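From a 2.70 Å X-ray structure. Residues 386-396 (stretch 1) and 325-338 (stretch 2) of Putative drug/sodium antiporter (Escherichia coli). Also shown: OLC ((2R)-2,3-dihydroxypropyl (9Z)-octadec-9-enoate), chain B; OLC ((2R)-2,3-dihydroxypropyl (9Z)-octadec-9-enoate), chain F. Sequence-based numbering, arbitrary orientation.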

# COMPACT_ATOMS: atom_id res chain seq x y z
N VAL A 386 -0.95 7.14 13.37
CA VAL A 386 -1.33 6.05 12.48
C VAL A 386 -0.28 4.93 12.48
O VAL A 386 -0.61 3.75 12.33
CB VAL A 386 -1.56 6.59 11.01
CG1 VAL A 386 -1.91 5.45 10.03
CG2 VAL A 386 -2.64 7.65 11.00
N ALA A 387 0.99 5.30 12.67
CA ALA A 387 2.07 4.31 12.69
C ALA A 387 1.86 3.25 13.75
O ALA A 387 2.22 2.09 13.57
CB ALA A 387 3.40 4.99 12.90
N ILE A 388 1.26 3.64 14.87
CA ILE A 388 1.15 2.72 15.99
C ILE A 388 0.26 1.52 15.65
O ILE A 388 0.66 0.37 15.82
CB ILE A 388 0.65 3.45 17.26
CG1 ILE A 388 1.70 4.49 17.69
CG2 ILE A 388 0.42 2.47 18.39
CD1 ILE A 388 1.14 5.70 18.35
N SER A 389 -0.94 1.79 15.13
CA SER A 389 -1.84 0.71 14.75
C SER A 389 -1.47 0.07 13.40
O SER A 389 -1.62 -1.14 13.22
CB SER A 389 -3.27 1.21 14.71
OG SER A 389 -3.47 2.02 13.58
N LEU A 390 -0.97 0.86 12.45
CA LEU A 390 -0.61 0.29 11.16
C LEU A 390 0.59 -0.71 11.23
O LEU A 390 0.57 -1.75 10.57
CB LEU A 390 -0.33 1.40 10.16
CG LEU A 390 -0.10 0.87 8.75
CD1 LEU A 390 -0.90 1.67 7.79
CD2 LEU A 390 1.38 0.90 8.34
N LEU A 391 1.61 -0.40 12.03
CA LEU A 391 2.71 -1.34 12.29
C LEU A 391 2.23 -2.54 13.13
O LEU A 391 2.68 -3.68 12.92
CB LEU A 391 3.88 -0.64 12.98
CG LEU A 391 4.64 0.40 12.12
CD1 LEU A 391 5.70 1.19 12.93
CD2 LEU A 391 5.26 -0.26 10.87
N ALA A 392 1.31 -2.30 14.06
CA ALA A 392 0.69 -3.42 14.78
C ALA A 392 0.04 -4.40 13.80
O ALA A 392 0.11 -5.62 14.01
CB ALA A 392 -0.34 -2.91 15.79
N SER A 393 -0.57 -3.89 12.72
CA SER A 393 -1.17 -4.75 11.69
C SER A 393 -0.15 -5.60 10.93
O SER A 393 -0.39 -6.76 10.61
CB SER A 393 -1.95 -3.92 10.67
OG SER A 393 -3.21 -3.58 11.21
N GLU A 394 0.99 -4.98 10.63
CA GLU A 394 2.08 -5.66 9.96
C GLU A 394 2.58 -6.83 10.83
O GLU A 394 2.87 -7.91 10.31
CB GLU A 394 3.21 -4.66 9.67
CG GLU A 394 4.10 -5.03 8.49
CD GLU A 394 3.37 -4.92 7.16
OE1 GLU A 394 2.15 -4.65 7.19
OE2 GLU A 394 4.01 -5.09 6.08
N TYR A 395 2.68 -6.60 12.15
CA TYR A 395 3.14 -7.60 13.11
C TYR A 395 2.27 -8.87 13.11
O TYR A 395 2.78 -10.00 13.10
CB TYR A 395 3.20 -6.98 14.52
CG TYR A 395 3.67 -7.93 15.62
CD1 TYR A 395 2.78 -8.78 16.25
CD2 TYR A 395 5.01 -7.98 16.00
CE1 TYR A 395 3.18 -9.64 17.24
CE2 TYR A 395 5.42 -8.85 16.99
CZ TYR A 395 4.50 -9.68 17.61
OH TYR A 395 4.89 -10.56 18.61
N TYR A 396 0.96 -8.70 13.14
CA TYR A 396 0.07 -9.84 13.09
C TYR A 396 0.12 -10.56 11.74
O TYR A 396 -0.02 -11.78 11.68
CB TYR A 396 -1.34 -9.40 13.43
CG TYR A 396 -1.48 -9.10 14.90
CD1 TYR A 396 -1.36 -10.11 15.85
CD2 TYR A 396 -1.68 -7.80 15.35
CE1 TYR A 396 -1.47 -9.84 17.20
CE2 TYR A 396 -1.78 -7.52 16.70
CZ TYR A 396 -1.68 -8.54 17.62
OH TYR A 396 -1.80 -8.23 18.96
C18 OLC B . -3.46 3.91 5.73
C10 OLC B . -5.43 11.52 9.67
C9 OLC B . -5.18 11.77 8.37
C17 OLC B . -3.62 5.34 6.22
C11 OLC B . -6.25 10.32 10.10
C8 OLC B . -5.16 13.20 7.87
C24 OLC B . -13.05 8.66 8.61
C16 OLC B . -4.73 5.39 7.24
C12 OLC B . -6.73 9.49 8.92
C7 OLC B . -4.79 13.29 6.40
C15 OLC B . -4.85 6.78 7.84
C13 OLC B . -6.57 8.00 9.24
C6 OLC B . -5.96 12.91 5.52
C14 OLC B . -6.32 7.15 8.01
C5 OLC B . -7.22 13.61 5.97
C4 OLC B . -8.44 12.86 5.46
C3 OLC B . -8.32 11.38 5.76
C2 OLC B . -9.65 10.67 5.66
C21 OLC B . -10.60 8.23 8.36
C1 OLC B . -9.66 9.45 6.57
C22 OLC B . -11.94 7.64 8.80
O19 OLC B . -8.64 8.83 6.82
O25 OLC B . -14.18 8.01 8.06
O23 OLC B . -12.22 6.49 8.03
O20 OLC B . -10.83 9.10 7.27
C18 OLC F . -3.41 8.59 22.47
C10 OLC F . 4.38 3.83 25.10
C9 OLC F . 5.59 3.23 25.20
C17 OLC F . -2.87 7.17 22.43
C11 OLC F . 3.79 4.20 23.75
C8 OLC F . 5.68 1.72 25.06
C16 OLC F . -1.36 7.16 22.58
C12 OLC F . 2.28 4.16 23.82
C7 OLC F . 7.02 1.19 25.54
C15 OLC F . -0.76 5.78 22.37
C13 OLC F . 1.64 5.23 22.94
C6 OLC F . 6.82 -0.19 26.12
C14 OLC F . 0.24 5.49 23.47
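Stretch 2 (325-338) NVTRTLNAYWAAVA

Stretch 2 packs as an α-helix against the helix of stretch 1, running roughly antiparallel to it: the N-to-C directions make an angle of 145°, and the axes come within 9.5 Å. Asn325 precedes the helix as its N-cap, its OD1 accepting from Arg328 N at 3.1 Å; the helix that follows is held by backbone bonds such as Tyr333 N to Thr329 O (3.0 Å) and Val337 N to Tyr333 O (2.9 Å). Because the directions oppose, the later residues of stretch 2 meet the earlier residues of stretch 1: Val337 CA lies 6.0 Å from Ile388 CA, and Tyr333 CA lies 7.0 Å from Leu391 CA. Together the two stretches bury 449 Å².

Tyr333 is the centre of the contact and has the largest covered area, 93 Å². Its CA-to-CB bond points toward stretch 1, and with chi1 in t the side chain enters a hole formed by Ile388, Leu391, Ala392 and Tyr395. The ring meets the neighbouring backbone with its edge: Tyr333 CE1 is 3.3 Å from Ala392 N and 3.6 Å from Leu391 C, while CB of Leu391 and CB of Ala392 approach the same CE1 at 3.8 and 4.0 Å. At the tip, Tyr333 OH donates to Ile388 O at 2.7 Å, a carbonyl that also accepts from Ala392 N within its own helix at 3.3 Å.

Tyr395 is covered over 90 Å². Its CA-to-CB bond points toward stretch 2, also with chi1 in t, and its OH meets the early part of that helix. Tyr395 OH donates to Thr329 OG1 at 3.0 Å, near the plane of the Tyr395 ring. Thr329, in p, passes the chain on by donating from OG1 to Val326 O at 2.6 Å, so the tyrosine is tied to the beginning of the helix. Beside this polar link, Leu330 CD2 lies 4.1 Å from Tyr395 CZ; the leucine starts away from stretch 1, but its end comes nearer. Tyr333 CB lies 4.3 Å from Tyr395 CD2.

Leu391, with 66 Å² covered, also packs against Ala336 and Val337. Leu391 CD1 lies 3.8 Å from Ala336 CB and 3.9 Å from Val337 CG2, and also reaches the backbone, 3.5 Å from Ala336 O. Ile388 CG1 makes an apolar contact with Val337 CG1 at 4.0 Å. Trp334 starts away from stretch 1; C8 of the chain F OLC lies over one face of its ring, and C11 of that OLC comes within 3.7 Å of Trp334 CZ3.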

# COMPACT_ATOMS: atom_id res chain seq x y z
N ASN A 325 12.13 -16.30 18.81
CA ASN A 325 12.41 -15.20 19.73
C ASN A 325 11.29 -14.16 19.69
O ASN A 325 11.33 -13.22 18.90
CB ASN A 325 13.76 -14.56 19.35
CG ASN A 325 14.31 -13.60 20.40
OD1 ASN A 325 13.57 -13.02 21.22
ND2 ASN A 325 15.63 -13.39 20.35
N VAL A 326 10.37 -14.27 20.66
CA VAL A 326 9.16 -13.46 20.69
C VAL A 326 9.40 -12.06 21.23
O VAL A 326 8.80 -11.10 20.78
CB VAL A 326 8.07 -14.11 21.57
CG1 VAL A 326 6.84 -13.20 21.66
CG2 VAL A 326 7.73 -15.48 21.07
N THR A 327 10.28 -11.98 22.21
CA THR A 327 10.70 -10.74 22.85
C THR A 327 11.28 -9.77 21.82
O THR A 327 10.96 -8.57 21.81
CB THR A 327 11.75 -11.04 23.95
OG1 THR A 327 11.08 -11.29 25.18
CG2 THR A 327 12.71 -9.89 24.13
N ARG A 328 12.14 -10.31 20.95
CA ARG A 328 12.79 -9.53 19.94
C ARG A 328 11.77 -9.01 18.91
O ARG A 328 11.93 -7.90 18.39
CB ARG A 328 13.89 -10.36 19.27
CG ARG A 328 14.73 -9.57 18.28
CD ARG A 328 16.05 -10.25 17.94
NE ARG A 328 16.75 -9.54 16.87
CZ ARG A 328 17.55 -8.50 17.06
NH1 ARG A 328 17.74 -8.03 18.29
NH2 ARG A 328 18.15 -7.91 16.03
N THR A 329 10.72 -9.80 18.64
CA THR A 329 9.69 -9.37 17.69
C THR A 329 8.93 -8.20 18.30
O THR A 329 8.57 -7.25 17.60
CB THR A 329 8.69 -10.53 17.29
OG1 THR A 329 7.84 -10.87 18.39
CG2 THR A 329 9.43 -11.77 16.81
N LEU A 330 8.71 -8.25 19.61
CA LEU A 330 8.07 -7.15 20.33
C LEU A 330 8.96 -5.91 20.34
O LEU A 330 8.47 -4.79 20.15
CB LEU A 330 7.74 -7.57 21.76
CG LEU A 330 6.52 -8.44 21.98
CD1 LEU A 330 6.18 -8.51 23.48
CD2 LEU A 330 5.33 -7.91 21.18
N ASN A 331 10.26 -6.09 20.58
CA ASN A 331 11.21 -4.99 20.51
C ASN A 331 11.31 -4.44 19.11
O ASN A 331 11.53 -3.25 18.93
CB ASN A 331 12.62 -5.42 20.94
CG ASN A 331 12.69 -5.88 22.37
OD1 ASN A 331 12.10 -5.28 23.27
ND2 ASN A 331 13.43 -6.96 22.59
N ALA A 332 11.17 -5.32 18.12
CA ALA A 332 11.23 -4.94 16.72
C ALA A 332 10.05 -4.02 16.38
O ALA A 332 10.25 -2.97 15.72
CB ALA A 332 11.23 -6.16 15.83
N TYR A 333 8.85 -4.38 16.83
CA TYR A 333 7.69 -3.52 16.63
C TYR A 333 7.87 -2.11 17.21
O TYR A 333 7.66 -1.12 16.51
CB TYR A 333 6.46 -4.16 17.24
CG TYR A 333 5.32 -3.18 17.39
CD1 TYR A 333 4.48 -2.89 16.33
CD2 TYR A 333 5.10 -2.54 18.60
CE1 TYR A 333 3.47 -1.98 16.47
CE2 TYR A 333 4.09 -1.64 18.75
CZ TYR A 333 3.27 -1.36 17.68
OH TYR A 333 2.26 -0.45 17.85
N TRP A 334 8.29 -2.01 18.47
CA TRP A 334 8.49 -0.69 19.10
C TRP A 334 9.71 0.08 18.55
O TRP A 334 9.71 1.31 18.62
CB TRP A 334 8.61 -0.82 20.62
CG TRP A 334 7.34 -1.25 21.28
CD1 TRP A 334 7.07 -2.47 21.80
CD2 TRP A 334 6.15 -0.46 21.46
NE1 TRP A 334 5.79 -2.50 22.31
CE2 TRP A 334 5.20 -1.29 22.12
CE3 TRP A 334 5.79 0.85 21.15
CZ2 TRP A 334 3.92 -0.84 22.47
CZ3 TRP A 334 4.51 1.30 21.49
CH2 TRP A 334 3.59 0.45 22.14
N ALA A 335 10.72 -0.62 18.02
CA ALA A 335 11.81 0.06 17.29
C ALA A 335 11.26 0.76 16.03
O ALA A 335 11.54 1.95 15.75
CB ALA A 335 12.90 -0.92 16.92
N ALA A 336 10.48 -0.01 15.27
CA ALA A 336 9.75 0.48 14.11
C ALA A 336 8.81 1.65 14.45
O ALA A 336 8.78 2.64 13.71
CB ALA A 336 8.94 -0.66 13.49
N VAL A 337 8.05 1.55 15.53
CA VAL A 337 7.14 2.64 15.89
C VAL A 337 7.97 3.90 16.19
O VAL A 337 7.60 5.00 15.78
CB VAL A 337 6.22 2.30 17.12
CG1 VAL A 337 5.56 3.56 17.63
CG2 VAL A 337 5.17 1.27 16.75
N ALA A 338 9.10 3.73 16.88
CA ALA A 338 9.98 4.85 17.19
C ALA A 338 10.50 5.51 15.91
O ALA A 338 10.46 6.74 15.79
CB ALA A 338 11.13 4.40 18.06